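Local coordinates for protein CupA (Streptococcus pneumoniae, PDB 4F2E) that serves as a cupredoxin-fold Cu(I) chaperone in the copper resistance of this bacterium, binding two copper (I) ions at one site, at the copper (I) ion site. Numbering follows the deposited sequence.

The copper (I) ion site. Residues 49-50, 86, 88, 90-91. With CU1 (copper (I) ion), chain B; CU1 (copper (I) ion), chain C; CL (chloride ion), chain D.
CupA holds two copper (I) ions in a binuclear, sulfur-rich site, and the Cys49 side-chain sulfur SG bridges them, most likely as a thiolate, whose several lone pairs let one sulfur serve two metals. Cys49 SG stands anti to its backbone N (chi1 -170°), beside its own carbonyl carbon, so the residue reaches CU of CU1 (chain B) with SG and also with its backbone O, 2.2 Å from that CU. Cys86 SG approaches from the opposite side at 2.2 Å from CU of CU1 (chain B), and the two sulfurs subtend 157° there, a bent version of the near-linear dithiolate geometry that suits Cu(I). CU of CU1 (chain C) lies 3.1 Å from CU of CU1 (chain B) and is near tetrahedral. Met88 SD and Met90 SD each bind CU of CU1 (chain C) at 2.3 Å; these uncharged, soft thioethers suit Cu(I) and probably hold it less tightly than paired thiolates would. Both methionine chains run extended to CG-SD and bend at the last torsion, which turns each methyl CE aside while SD meets the metal. A partly occupied chloride, possibly from crystallisation, takes a further position of the near-tetrahedral shell, with CL 2.3 Å from CU of CU1 (chain C).

Hydrogen bonds steady the sulfur that does not bridge. Met90 N and Met91 N both donate to Cys86 SG, each at 3.4 Å and fairly straight, and would help stabilise a thiolate. The Met91 side chain adds a nonpolar flank, its CG near CU1 (chain B).

The site lies at one end of the cupredoxin-like domain: Cys49 comes from the 3-10 helix 48-50, Cys86 closes strand 80-86, and the methionines follow in the loop leading to strand 92-97.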
loop_
_atom_site.group_PDB
_atom_site.type_symbol
_atom_site.label_atom_id
_atom_site.label_comp_id
_atom_site.label_asym_id
_atom_site.label_seq_id
_atom_site.Cartn_x
_atom_site.Cartn_y
_atom_site.Cartn_z
ATOM N N CYS A 49 10.886 12.285 -4.745
ATOM C CA CYS A 49 10.785 11.631 -3.444
ATOM C C CYS A 49 9.822 10.440 -3.499
ATOM O O CYS A 49 9.961 9.482 -2.736
ATOM C CB CYS A 49 10.328 12.637 -2.382
ATOM S SG CYS A 49 10.411 12.055 -0.663
ATOM N N LEU A 50 8.858 10.498 -4.414
ATOM C CA LEU A 50 7.796 9.494 -4.479
ATOM C C LEU A 50 7.919 8.537 -5.672
ATOM O O LEU A 50 6.944 7.898 -6.068
ATOM C CB LEU A 50 6.428 10.185 -4.468
ATOM C CG LEU A 50 6.129 10.947 -3.173
ATOM C CD1 LEU A 50 5.002 11.952 -3.370
ATOM C CD2 LEU A 50 5.801 9.980 -2.041
ATOM N N CYS A 86 8.162 5.316 0.774
ATOM C CA CYS A 86 8.775 5.611 -0.509
ATOM C C CYS A 86 10.169 5.000 -0.536
ATOM O O CYS A 86 10.648 4.475 0.472
ATOM C CB CYS A 86 8.849 7.116 -0.737
ATOM S SG CYS A 86 10.039 7.942 0.336
ATOM N N MET A 88 12.911 6.331 -0.425
ATOM C CA MET A 88 13.859 7.065 0.416
ATOM C C MET A 88 13.587 6.883 1.906
ATOM O O MET A 88 14.327 7.400 2.743
ATOM C CB MET A 88 13.811 8.562 0.107
ATOM C CG MET A 88 14.046 8.922 -1.341
ATOM S SD MET A 88 14.194 10.708 -1.533
ATOM C CE MET A 88 15.761 11.017 -0.711
ATOM N N MET A 90 11.227 8.286 3.462
ATOM C CA MET A 90 10.866 9.624 3.936
ATOM C C MET A 90 9.360 9.787 4.109
ATOM O O MET A 90 8.907 10.474 5.027
ATOM C CB MET A 90 11.366 10.698 2.968
ATOM C CG MET A 90 12.870 10.934 3.006
ATOM S SD MET A 90 13.435 12.192 1.833
ATOM C CE MET A 90 12.552 13.629 2.427
ATOM N N MET A 91 8.596 9.175 3.207
ATOM C CA MET A 91 7.138 9.200 3.267
ATOM C C MET A 91 6.651 7.819 3.679
ATOM O O MET A 91 7.153 6.814 3.175
ATOM C CB MET A 91 6.563 9.547 1.898
ATOM C CG MET A 91 7.133 10.813 1.288
ATOM S SD MET A 91 6.221 12.276 1.792
ATOM C CE MET A 91 6.838 12.539 3.444
HETATM CU CU CU1 B . 10.206 9.910 -0.580
HETATM CU CU CU1 C . 12.631 11.898 -0.323
HETATM CL CL CL D . 13.322 13.946 -1.194
#